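Local coordinates for protein thiosulfate sulfurtransferase TUM1 (Saccharomyces cerevisiae, PDB 3UTN) that relays persulfide sulfur from NFS1 to UBA4 for the 2-thiolation of wobble uridine in tRNA, and has thiosulfate sulfurtransferase activity, at residues S179-D182 with K183-D187; E190-Q193 with L194-G198; T271-P274 with S275-T278. All blocks are in the same frame, centred on the assembly; numbering follows the deposited sequence.

Contact 1 (S179-D182 with K183-D187); sequences SFQD and KEIVD. With DMS (dimethyl sulfoxide), chain F.
Q181 and I185, one turn apart, run alongside each other: Q181 CB and CG pack on I185 CD1, with CG at 3.6 Å. The chain of I185 runs straight on from CG1 (chi2 172°), which carries CD1 as far as the glutamine. In the backbone between them Q181 O accepts from two donors. I185 N reaches it at 2.6 Å and only 17° from the carbonyl plane, whereas E184 N, 3.0 Å away from Q181 O, comes from above that plane. E184 CG packs 3.9 Å from F180 CB, and E184 OE2 is held by a salt bridge to K292 and a hydrogen bond from W132. The short helix 181-184, with F180 at its N-cap position, delivers the chain into 185-186, the short, weakly bonded edge strand of the parallel sheet in the C-terminal rhodanese domain. Buried I185 also leans on W132 of helix 127-136, so a branched hydrophobic residue fits where the two domains meet. Toward solvent the grip slackens. K183 runs alongside F180, its CE 3.5 Å from F180 CD1 and oblique to the ring, a flexible chain suited to an exposed flank. Exposed D182 accepts a weak bond from K183 N at OD1 (2.8 Å), and D182 N makes another weak one, 3.4 Å long, to the oxygen of a dimethyl sulfoxide probably left by crystallisation.

Contact 2 (E190-Q193 with L194-G198); sequences EMFQ and LVKSG
F192 and K196, one helical turn apart, meet through a CH-pi contact: K196 CB sits over one face of the ring, 4.3 Å from its centroid and displaced toward the rim. Farther along the lysine, CD comes within 3.6 Å of F192 CE2. The phenylalanine has CG anti to its own nitrogen (chi1 -173°), which swings the ring toward the C-terminal end of the helix and over the lysine; W321 meets the same ring edge-to-face. Purely aliphatic packing joins E190 to L194, which lie alongside each other with E190 CG 3.7 Å from L194 CD1. Glutamate serves here twice, since its methylenes pack on the leucine while OE2 forms a salt bridge with R304. Buried L194 in turn faces I279 of the sheet and L200, so a leucine is apt on this inner side.

The polar bonds are those of an alpha helix nearing its end. L194 N binds E190 O at 2.7 Å with an angle of 166° at the hydrogen, and V195 N binds M191 O. Q193 O is gripped twice, by S197 N at 2.6 Å and by S197 OG, also at 2.6 Å, from opposite faces of its plane. G198 then turns to positive phi, a conformation favourable to glycine, and its N returns to V195 O (2.9 Å), one of the two bonds back into the last turn that make a Schellman motif. Doubled acceptance at Q193 O and the glycine reversal thus fix the last turn, while L194 and F192 pack its apolar faces on the sheet and W321.

Contact 3 (T271-P274 with S275-T278); sequences TLDP and SKPT
D273 crosses K276 at about a right angle, and its side chain is shared between K276 and S275. Its CB lies against the lysine methylenes, 3.6 Å from K276 CD. A chi1 near 180° (-169°) turns the carboxylate to S275, and D273 CG comes 3.3 Å from S275 OG. There OD1 accepts two hydrogen bonds from S275, from N at 2.9 Å and from OG at 2.7 Å. Both donors approach from the same face of the carboxylate, above its plane. The bond from S275 N closes an Asx turn, and the serine hydroxyl doubles the hold on that oxygen. At the other tip, OD2 rests 3.3 Å from K276 CE; K276 NZ is 4.1 Å from D273 OD2, too long for a salt bridge, although the opposite charges probably attract each other. The lysine ammonium is held instead by the carbonyl of A201.

Around this side chain the backbone makes a type I beta turn from D273 to K276, closed by K276 N to D273 O at 3.0 Å. P274 suits the second position of the turn, where its ring already imposes the required phi of about -60°. The turn lies late in the loop between helix 255-267 and the central strand 278-281; just before it L272 packs on L261 and L265 of that helix and L295 of helix 286-297, while buried T278 enters the sheet, its OG1 hydrogen-bonded to N205 at the head of strand 205-208.

Contacts 1 and 3 lie at the surface, a short helix and a beta turn that lead into strands of the C-terminal parallel sheet, whereas contact 2 is a partly buried helix against it. Contacts 1 and 2 hold consecutive elements and touch directly, V186 CG1 lying 3.6 Å from M191 CG; contact 3 touches neither. Strand 303-306 relates all three: L305 bonds the backbone of contact 1, R304 takes a salt bridge from contact 2 and a backbone bond from contact 3. Chemistry follows place. Contact 1 pairs local packing, backed by helix 127-136, with weak bonds on its exposed side, contact 2 joins apolar packing to helix termination, and contact 3 relies chiefly on one carboxylate.

Contact 1 (S179-D182 with K183-D187)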
# COMPACT_ATOMS: atom_id res chain seq x y z
N SER A 179 0.73 17.40 0.76
CA SER A 179 0.34 16.03 0.99
C SER A 179 -1.10 15.85 0.56
O SER A 179 -1.82 16.83 0.36
CB SER A 179 0.57 15.63 2.45
OG SER A 179 -0.18 16.45 3.33
N PHE A 180 -1.50 14.60 0.38
CA PHE A 180 -2.77 14.32 -0.25
C PHE A 180 -3.64 13.41 0.60
O PHE A 180 -4.50 12.71 0.06
CB PHE A 180 -2.53 13.74 -1.65
CG PHE A 180 -1.69 14.63 -2.52
CD1 PHE A 180 -2.23 15.76 -3.11
CD2 PHE A 180 -0.34 14.35 -2.72
CE1 PHE A 180 -1.46 16.59 -3.91
CE2 PHE A 180 0.44 15.18 -3.52
CZ PHE A 180 -0.12 16.30 -4.11
N GLN A 181 -3.43 13.43 1.91
CA GLN A 181 -4.23 12.63 2.84
C GLN A 181 -5.71 12.87 2.60
O GLN A 181 -6.50 11.93 2.55
CB GLN A 181 -3.90 12.93 4.30
CG GLN A 181 -2.49 12.56 4.72
CD GLN A 181 -1.53 13.72 4.57
OE1 GLN A 181 -1.64 14.52 3.64
NE2 GLN A 181 -0.57 13.81 5.48
N ASP A 182 -6.08 14.14 2.45
CA ASP A 182 -7.46 14.54 2.19
C ASP A 182 -8.05 13.86 0.96
O ASP A 182 -9.23 13.51 0.94
CB ASP A 182 -7.57 16.07 2.08
CG ASP A 182 -6.70 16.65 0.96
OD1 ASP A 182 -5.76 15.97 0.49
OD2 ASP A 182 -6.96 17.80 0.55
N LYS A 183 -7.24 13.68 -0.08
CA LYS A 183 -7.70 13.06 -1.31
C LYS A 183 -7.53 11.55 -1.29
O LYS A 183 -8.08 10.84 -2.14
CB LYS A 183 -6.94 13.63 -2.51
CG LYS A 183 -7.50 14.95 -3.04
CD LYS A 183 -6.89 15.31 -4.39
CE LYS A 183 -5.50 15.91 -4.25
NZ LYS A 183 -4.80 16.05 -5.56
N GLU A 184 -6.76 11.05 -0.33
CA GLU A 184 -6.26 9.69 -0.41
C GLU A 184 -6.66 8.82 0.75
O GLU A 184 -6.69 7.60 0.63
CB GLU A 184 -4.74 9.72 -0.50
CG GLU A 184 -4.26 10.22 -1.84
CD GLU A 184 -4.49 9.19 -2.92
OE1 GLU A 184 -4.86 9.59 -4.04
OE2 GLU A 184 -4.32 7.99 -2.65
N ILE A 185 -6.95 9.46 1.87
CA ILE A 185 -7.19 8.74 3.10
C ILE A 185 -8.58 9.08 3.59
O ILE A 185 -8.90 10.25 3.80
CB ILE A 185 -6.15 9.09 4.18
CG1 ILE A 185 -4.76 8.69 3.70
CG2 ILE A 185 -6.50 8.44 5.51
CD1 ILE A 185 -3.63 9.15 4.58
N VAL A 186 -9.39 8.06 3.75
CA VAL A 186 -10.67 8.22 4.41
C VAL A 186 -10.39 8.08 5.88
O VAL A 186 -9.76 7.12 6.31
CB VAL A 186 -11.69 7.16 3.99
CG1 VAL A 186 -13.08 7.63 4.38
CG2 VAL A 186 -11.62 6.90 2.50
N ASP A 187 -10.83 9.07 6.65
CA ASP A 187 -10.70 9.01 8.08
C ASP A 187 -11.88 8.24 8.63
O ASP A 187 -12.89 8.06 7.94
CB ASP A 187 -10.64 10.41 8.68
CG ASP A 187 -9.35 11.13 8.35
OD1 ASP A 187 -8.37 10.46 7.93
OD2 ASP A 187 -9.31 12.36 8.51
S DMS F . -4.12 17.52 3.51
O DMS F . -3.78 16.65 2.35
C1 DMS F . -3.65 16.74 4.97
C2 DMS F . -3.05 18.88 3.54

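Contact 2 (E190-Q193 with L194-G198)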
# COMPACT_ATOMS: atom_id res chain seq x y z
N GLU A 190 -15.41 9.95 8.52
CA GLU A 190 -16.11 9.80 7.27
C GLU A 190 -16.59 8.38 7.06
O GLU A 190 -17.73 8.16 6.68
CB GLU A 190 -15.23 10.23 6.10
CG GLU A 190 -15.99 10.29 4.80
CD GLU A 190 -15.09 10.55 3.62
OE1 GLU A 190 -13.91 10.89 3.85
OE2 GLU A 190 -15.55 10.40 2.48
N MET A 191 -15.70 7.42 7.31
CA MET A 191 -16.06 6.01 7.18
C MET A 191 -17.27 5.70 8.02
O MET A 191 -18.25 5.13 7.54
CB MET A 191 -14.90 5.12 7.63
CG MET A 191 -13.89 4.89 6.54
SD MET A 191 -14.66 4.30 5.02
CE MET A 191 -15.09 2.62 5.44
N PHE A 192 -17.21 6.09 9.28
CA PHE A 192 -18.29 5.83 10.19
C PHE A 192 -19.57 6.53 9.75
O PHE A 192 -20.61 5.90 9.70
CB PHE A 192 -17.95 6.21 11.62
CG PHE A 192 -19.00 5.80 12.59
CD1 PHE A 192 -19.23 4.45 12.83
CD2 PHE A 192 -19.81 6.75 13.21
CE1 PHE A 192 -20.22 4.06 13.71
CE2 PHE A 192 -20.80 6.36 14.09
CZ PHE A 192 -21.01 5.01 14.34
N GLN A 193 -19.47 7.81 9.41
CA GLN A 193 -20.64 8.55 8.93
C GLN A 193 -21.23 7.86 7.71
O GLN A 193 -22.44 7.67 7.63
CB GLN A 193 -20.31 10.01 8.62
CG GLN A 193 -21.49 10.83 8.11
CD GLN A 193 -22.77 10.68 8.93
OE1 GLN A 193 -22.74 10.33 10.11
NE2 GLN A 193 -23.91 10.95 8.30
N LEU A 194 -20.37 7.49 6.77
CA LEU A 194 -20.82 6.80 5.57
C LEU A 194 -21.56 5.53 5.92
O LEU A 194 -22.59 5.22 5.33
CB LEU A 194 -19.63 6.48 4.66
CG LEU A 194 -19.08 7.72 3.95
CD1 LEU A 194 -17.72 7.40 3.37
CD2 LEU A 194 -20.06 8.21 2.89
N VAL A 195 -21.03 4.80 6.89
CA VAL A 195 -21.63 3.55 7.30
C VAL A 195 -22.85 3.82 8.17
O VAL A 195 -23.89 3.20 7.97
CB VAL A 195 -20.62 2.66 8.04
CG1 VAL A 195 -21.31 1.43 8.59
CG2 VAL A 195 -19.50 2.27 7.10
N LYS A 196 -22.70 4.73 9.12
CA LYS A 196 -23.81 5.13 9.98
C LYS A 196 -24.97 5.62 9.13
O LYS A 196 -26.11 5.28 9.40
CB LYS A 196 -23.37 6.21 10.97
CG LYS A 196 -24.46 6.61 11.95
CD LYS A 196 -23.96 7.65 12.94
CE LYS A 196 -25.05 8.03 13.93
NZ LYS A 196 -25.70 6.83 14.54
N SER A 197 -24.67 6.41 8.11
CA SER A 197 -25.70 6.94 7.21
C SER A 197 -26.17 5.90 6.20
O SER A 197 -27.12 6.15 5.45
CB SER A 197 -25.21 8.19 6.50
OG SER A 197 -24.11 7.88 5.67
N GLY A 198 -25.50 4.74 6.17
CA GLY A 198 -25.85 3.66 5.25
C GLY A 198 -25.58 4.07 3.82
O GLY A 198 -26.21 3.57 2.89

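Contact 3 (T271-P274 with S275-T278)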
# COMPACT_ATOMS: atom_id res chain seq x y z
N THR A 271 -19.12 -5.44 -6.61
CA THR A 271 -19.45 -4.44 -7.59
C THR A 271 -18.40 -3.35 -7.47
O THR A 271 -18.00 -2.96 -6.37
CB THR A 271 -20.84 -3.84 -7.35
OG1 THR A 271 -20.89 -3.27 -6.04
CG2 THR A 271 -21.92 -4.91 -7.49
N LEU A 272 -17.94 -2.90 -8.62
CA LEU A 272 -17.18 -1.68 -8.66
C LEU A 272 -17.92 -0.77 -9.60
O LEU A 272 -17.88 -0.94 -10.82
CB LEU A 272 -15.75 -1.93 -9.13
CG LEU A 272 -14.77 -0.87 -8.63
CD1 LEU A 272 -13.37 -1.46 -8.59
CD2 LEU A 272 -14.83 0.39 -9.47
N ASP A 273 -18.64 0.17 -9.01
CA ASP A 273 -19.41 1.13 -9.77
C ASP A 273 -18.46 2.21 -10.24
O ASP A 273 -17.86 2.90 -9.41
CB ASP A 273 -20.51 1.71 -8.89
CG ASP A 273 -21.54 2.50 -9.66
OD1 ASP A 273 -21.18 3.09 -10.71
OD2 ASP A 273 -22.70 2.55 -9.21
N PRO A 274 -18.29 2.35 -11.57
CA PRO A 274 -17.39 3.36 -12.11
C PRO A 274 -17.82 4.78 -11.78
O PRO A 274 -17.01 5.70 -11.89
CB PRO A 274 -17.46 3.12 -13.63
CG PRO A 274 -18.75 2.40 -13.85
CD PRO A 274 -18.92 1.55 -12.63
N SER A 275 -19.07 4.96 -11.37
CA SER A 275 -19.59 6.28 -11.03
C SER A 275 -19.33 6.64 -9.57
O SER A 275 -19.46 7.80 -9.18
CB SER A 275 -21.09 6.38 -11.34
OG SER A 275 -21.85 5.68 -10.37
N LYS A 276 -18.97 5.64 -8.77
CA LYS A 276 -18.71 5.86 -7.35
C LYS A 276 -17.22 5.99 -7.09
O LYS A 276 -16.43 5.26 -7.69
CB LYS A 276 -19.26 4.72 -6.51
CG LYS A 276 -20.77 4.60 -6.53
CD LYS A 276 -21.21 3.38 -5.76
CE LYS A 276 -22.69 3.11 -5.97
NZ LYS A 276 -23.11 1.94 -5.17
N PRO A 277 -16.83 6.91 -6.19
CA PRO A 277 -15.46 6.88 -5.73
C PRO A 277 -15.25 5.59 -4.95
O PRO A 277 -16.21 4.86 -4.67
CB PRO A 277 -15.35 8.09 -4.80
CG PRO A 277 -16.58 8.90 -5.03
CD PRO A 277 -17.62 7.95 -5.52
N THR A 278 -14.01 5.29 -4.63
CA THR A 278 -13.72 4.03 -4.02
C THR A 278 -12.98 4.22 -2.72
O THR A 278 -12.16 5.12 -2.58
CB THR A 278 -12.97 3.10 -4.99
OG1 THR A 278 -13.84 2.81 -6.08
CG2 THR A 278 -12.57 1.80 -4.32